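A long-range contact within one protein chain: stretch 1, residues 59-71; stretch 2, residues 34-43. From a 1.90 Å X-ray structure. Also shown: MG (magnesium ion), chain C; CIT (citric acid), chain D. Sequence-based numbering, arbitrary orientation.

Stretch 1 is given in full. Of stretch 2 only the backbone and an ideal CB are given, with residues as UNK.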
# COMPACT_ATOMS: atom_id res chain seq x y z
N PRO A 59 -11.82 -25.23 4.91
CA PRO A 59 -12.11 -25.90 3.65
C PRO A 59 -13.53 -25.76 3.09
O PRO A 59 -13.74 -26.09 1.93
CB PRO A 59 -11.78 -27.37 3.95
CG PRO A 59 -11.76 -27.51 5.40
CD PRO A 59 -11.48 -26.17 5.99
N ASP A 60 -14.48 -25.26 3.88
CA ASP A 60 -15.86 -25.07 3.41
C ASP A 60 -16.16 -23.65 2.89
O ASP A 60 -17.30 -23.36 2.52
CB ASP A 60 -16.85 -25.39 4.55
CG ASP A 60 -16.92 -26.88 4.87
OD1 ASP A 60 -16.67 -27.72 3.97
OD2 ASP A 60 -17.27 -27.22 6.03
N ILE A 61 -15.15 -22.78 2.83
CA ILE A 61 -15.38 -21.39 2.43
C ILE A 61 -14.84 -21.06 1.05
O ILE A 61 -13.64 -21.16 0.83
CB ILE A 61 -14.79 -20.39 3.47
CG1 ILE A 61 -15.33 -20.69 4.88
CG2 ILE A 61 -15.11 -18.94 3.05
CD1 ILE A 61 -16.87 -20.67 4.95
N ALA A 62 -15.72 -20.62 0.15
CA ALA A 62 -15.33 -20.06 -1.13
C ALA A 62 -14.86 -18.62 -0.91
O ALA A 62 -15.32 -17.97 0.03
CB ALA A 62 -16.51 -20.10 -2.11
N VAL A 63 -13.93 -18.15 -1.75
CA VAL A 63 -13.41 -16.77 -1.65
C VAL A 63 -13.57 -16.05 -2.98
O VAL A 63 -13.04 -16.47 -4.00
CB VAL A 63 -11.92 -16.74 -1.22
CG1 VAL A 63 -11.39 -15.31 -1.17
CG2 VAL A 63 -11.74 -17.44 0.11
N HIS A 64 -14.32 -14.96 -2.94
CA HIS A 64 -14.52 -14.07 -4.05
C HIS A 64 -13.66 -12.82 -3.84
O HIS A 64 -13.99 -11.92 -3.04
CB HIS A 64 -16.01 -13.74 -4.12
CG HIS A 64 -16.40 -12.88 -5.27
ND1 HIS A 64 -15.90 -11.61 -5.46
CD2 HIS A 64 -17.31 -13.06 -6.25
CE1 HIS A 64 -16.45 -11.08 -6.54
NE2 HIS A 64 -17.32 -11.94 -7.03
N TYR A 65 -12.53 -12.78 -4.54
CA TYR A 65 -11.50 -11.79 -4.31
C TYR A 65 -11.51 -10.76 -5.40
O TYR A 65 -11.25 -11.09 -6.55
CB TYR A 65 -10.11 -12.46 -4.24
CG TYR A 65 -8.99 -11.54 -3.80
CD1 TYR A 65 -8.69 -11.38 -2.43
CD2 TYR A 65 -8.21 -10.82 -4.74
CE1 TYR A 65 -7.62 -10.55 -2.01
CE2 TYR A 65 -7.16 -9.99 -4.31
CZ TYR A 65 -6.88 -9.86 -2.95
OH TYR A 65 -5.83 -9.02 -2.52
N GLU A 66 -11.80 -9.51 -5.04
CA GLU A 66 -11.77 -8.39 -5.96
C GLU A 66 -10.60 -7.45 -5.70
O GLU A 66 -10.52 -6.78 -4.66
CB GLU A 66 -13.09 -7.59 -5.92
CG GLU A 66 -14.32 -8.45 -6.05
CD GLU A 66 -15.49 -7.76 -6.77
OE1 GLU A 66 -15.30 -6.71 -7.43
OE2 GLU A 66 -16.61 -8.32 -6.69
N ASP A 67 -9.70 -7.41 -6.67
CA ASP A 67 -8.48 -6.62 -6.67
C ASP A 67 -8.83 -5.33 -7.39
O ASP A 67 -9.15 -5.31 -8.58
CB ASP A 67 -7.38 -7.45 -7.36
CG ASP A 67 -6.10 -6.68 -7.66
OD1 ASP A 67 -5.98 -5.46 -7.40
OD2 ASP A 67 -5.17 -7.34 -8.17
N MET A 68 -8.76 -4.24 -6.65
CA MET A 68 -9.15 -2.95 -7.13
C MET A 68 -8.32 -1.83 -6.51
O MET A 68 -7.65 -2.02 -5.48
CB MET A 68 -10.67 -2.73 -6.89
CG MET A 68 -11.12 -2.45 -5.48
SD MET A 68 -12.94 -2.45 -5.18
CE MET A 68 -13.23 -4.19 -5.33
N LEU A 69 -8.36 -0.66 -7.13
CA LEU A 69 -7.66 0.52 -6.61
C LEU A 69 -8.23 0.95 -5.26
O LEU A 69 -9.43 0.79 -5.01
CB LEU A 69 -7.71 1.68 -7.60
CG LEU A 69 -6.93 1.55 -8.91
CD1 LEU A 69 -7.32 2.70 -9.86
CD2 LEU A 69 -5.41 1.54 -8.66
N THR A 70 -7.37 1.52 -4.42
CA THR A 70 -7.76 1.92 -3.05
C THR A 70 -8.96 2.89 -3.05
O THR A 70 -9.88 2.78 -2.24
CB THR A 70 -6.53 2.52 -2.32
OG1 THR A 70 -5.94 3.56 -3.12
CG2 THR A 70 -5.47 1.45 -1.98
N GLY A 71 -8.94 3.84 -3.98
CA GLY A 71 -10.03 4.83 -4.10
C GLY A 71 -11.36 4.21 -4.48
O GLY A 71 -12.42 4.72 -4.12
N UNK A 34 -21.03 -21.05 1.03
CA UNK A 34 -20.70 -19.79 1.71
C UNK A 34 -19.49 -19.13 1.05
O UNK A 34 -18.40 -19.71 1.02
CB UNK A 34 -20.42 -20.03 3.19
N UNK A 35 -19.70 -17.94 0.48
CA UNK A 35 -18.66 -17.21 -0.21
C UNK A 35 -18.29 -15.93 0.56
O UNK A 35 -19.14 -15.08 0.86
CB UNK A 35 -19.11 -16.87 -1.63
N UNK A 36 -17.01 -15.83 0.89
CA UNK A 36 -16.39 -14.60 1.40
C UNK A 36 -16.12 -13.65 0.25
O UNK A 36 -15.48 -14.01 -0.76
CB UNK A 36 -15.09 -14.91 2.15
N UNK A 37 -16.58 -12.42 0.38
CA UNK A 37 -16.32 -11.40 -0.60
C UNK A 37 -15.29 -10.42 -0.03
O UNK A 37 -15.50 -9.86 1.04
CB UNK A 37 -17.61 -10.68 -1.00
N UNK A 38 -14.20 -10.21 -0.76
CA UNK A 38 -13.10 -9.32 -0.35
C UNK A 38 -12.91 -8.20 -1.37
O UNK A 38 -12.78 -8.48 -2.56
CB UNK A 38 -11.80 -10.11 -0.19
N UNK A 39 -12.94 -6.94 -0.95
CA UNK A 39 -12.38 -5.84 -1.76
C UNK A 39 -10.99 -5.50 -1.24
O UNK A 39 -10.84 -5.08 -0.09
CB UNK A 39 -13.28 -4.61 -1.72
N UNK A 40 -9.99 -5.67 -2.09
CA UNK A 40 -8.57 -5.52 -1.70
C UNK A 40 -7.71 -4.87 -2.76
O UNK A 40 -7.91 -5.00 -3.96
CB UNK A 40 -7.98 -6.89 -1.36
N UNK A 41 -6.72 -4.11 -2.30
CA UNK A 41 -5.79 -3.50 -3.21
C UNK A 41 -4.53 -4.34 -3.35
O UNK A 41 -3.67 -3.97 -4.13
CB UNK A 41 -5.44 -2.09 -2.74
N UNK A 42 -4.42 -5.43 -2.59
CA UNK A 42 -3.26 -6.30 -2.65
C UNK A 42 -3.32 -7.07 -3.97
O UNK A 42 -4.28 -7.82 -4.23
CB UNK A 42 -3.21 -7.25 -1.45
N UNK A 43 -2.32 -6.85 -4.82
CA UNK A 43 -2.31 -7.47 -6.16
C UNK A 43 -2.55 -8.98 -6.03
O UNK A 43 -1.86 -9.67 -5.25
CB UNK A 43 -0.99 -7.20 -6.88
MG MG C . -2.75 -3.08 -6.00
C1 CIT D . -1.63 -1.40 -3.54
O1 CIT D . -1.95 -1.65 -2.35
O2 CIT D . -1.15 -2.29 -4.27
C2 CIT D . -1.77 -0.00 -4.09
C3 CIT D . -2.20 0.05 -5.57
O7 CIT D . -3.36 -0.82 -5.77
C4 CIT D . -2.60 1.47 -5.97
C5 CIT D . -3.80 1.97 -5.24
O3 CIT D . -3.82 3.14 -4.73
O4 CIT D . -4.79 1.21 -5.23
C6 CIT D . -1.09 -0.41 -6.52
O5 CIT D . -1.23 -1.39 -7.30
O6 CIT D . 0.01 0.17 -6.53

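The two segments run parallel as neighbouring strands, and their main chains bond in a regular ladder from the carbonyl of position 34 to that of position 40. Side chains therefore alternate between the face of Ala62, His64 and Glu66 and the face of Val63, Tyr65 and Asp67.

At position 34 CA-to-CB points sideways, and the ideal CB lies 4.0 Å from Ile61 CD1; an aliphatic stem would suit, with a polar or apolar end. Gln34 lays its CB beside that methyl, while its O accepts from Ala62 N at 3.0 Å.

Position 35 points to the Ala62 face, where a methyl leaves room for a small or beta-branched residue. Thr35 fills it: its CG2 packs 3.6 Å from His64 CB, and its OG1 lies 3.5 Å from Ala62 CB.

Position 36 turns to the Val63 face, where Ile61 and Val63 offer only hydrocarbon, so any medium aliphatic would do. Leu36 sets CB 4.1 Å from Ile61 CG2 and CD2 4.3 Å from Val63 CG2. Its backbone O receives His64 N at 2.6 Å.

Position 37 faces the His64 side; with extended angles (-107/126), beta-branched residues fit well. Val37 brings CG2 to 4.1 Å from His64 CB.

Position 38 has its ideal CB 4.0 Å from Tyr65 CD1, and a compact aliphatic suits the space between that ring and Val63. Val38 places CG1 3.9 Å from Tyr65 CD1 and CG2 4.5 Å from Val63 CG1.

At position 39 the ideal CB is 3.6 Å from Met68 CE, which invites a broad apolar or aromatic group. Tyr39 answers with its ring: Met68 CE approaches CG at 3.5 Å, and the sulfur SD lies 4.7 Å from the ring centroid, obliquely.

Position 40 is tight, its ideal CB only 3.2 Å from Tyr65 OH. A small residue is favoured, and a hydroxyl can use the phenol. Ser40 donates from OG to Tyr65 OH (2.7 Å), and that OG also accepts from the backbone N of position 42 at 3.0 Å.

Position 41 has its ideal CB 3.6 Å from Thr70 CG2, with citrate nearby; a small polar residue fits. Ser41 donates from OG to citrate O1 (2.9 Å), and its backbone O binds magnesium at 2.3 Å.

Position 42 points sideways, its ideal CB 3.3 Å from Tyr65 OH; several apolar residues would serve. Leu42 contributes mainly its backbone O, which accepts from Tyr65 OH at 2.6 Å.

Position 43 points away from stretch 1, but magnesium lies within reach, favouring a carboxylate. Asp43 supplies OD1 to the magnesium ion MG at 2.3 Å.

Stretch 2 34-43: QTLVVYSSLD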
# COMPACT_ATOMS: atom_id res chain seq x y z
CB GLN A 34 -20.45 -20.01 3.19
CG GLN A 34 -21.67 -19.79 4.11
CD GLN A 34 -21.27 -19.49 5.55
OE1 GLN A 34 -20.79 -20.37 6.29
NE2 GLN A 34 -21.44 -18.23 5.96
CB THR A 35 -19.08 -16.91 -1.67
OG1 THR A 35 -19.43 -18.15 -2.32
CG2 THR A 35 -17.98 -16.23 -2.47
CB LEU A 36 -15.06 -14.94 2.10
CG LEU A 36 -14.20 -13.76 2.54
CD1 LEU A 36 -14.81 -13.07 3.80
CD2 LEU A 36 -12.78 -14.22 2.75
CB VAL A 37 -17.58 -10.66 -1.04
CG1 VAL A 37 -17.22 -9.56 -2.02
CG2 VAL A 37 -18.59 -11.67 -1.71
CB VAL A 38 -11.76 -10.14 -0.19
CG1 VAL A 38 -10.59 -9.24 0.21
CG2 VAL A 38 -11.95 -11.34 0.78
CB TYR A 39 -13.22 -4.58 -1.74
CG TYR A 39 -14.67 -4.75 -2.15
CD1 TYR A 39 -15.13 -5.90 -2.78
CD2 TYR A 39 -15.59 -3.71 -1.89
CE1 TYR A 39 -16.48 -6.01 -3.14
CE2 TYR A 39 -16.89 -3.83 -2.21
CZ TYR A 39 -17.34 -4.97 -2.85
OH TYR A 39 -18.68 -5.06 -3.17
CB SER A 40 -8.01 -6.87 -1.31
OG SER A 40 -6.62 -6.84 -1.06
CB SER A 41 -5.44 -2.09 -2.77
OG SER A 41 -4.67 -2.07 -1.57
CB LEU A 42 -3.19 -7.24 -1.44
CG LEU A 42 -1.99 -8.23 -1.39
CD1 LEU A 42 -0.62 -7.54 -1.40
CD2 LEU A 42 -2.05 -9.17 -0.23
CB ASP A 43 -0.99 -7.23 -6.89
CG ASP A 43 -0.78 -5.76 -7.27
OD1 ASP A 43 -1.54 -4.88 -6.84
OD2 ASP A 43 0.18 -5.50 -8.03
O HOH W 1 -19.85 -22.89 2.04
O HOH W 2 -4.46 -3.61 -7.41
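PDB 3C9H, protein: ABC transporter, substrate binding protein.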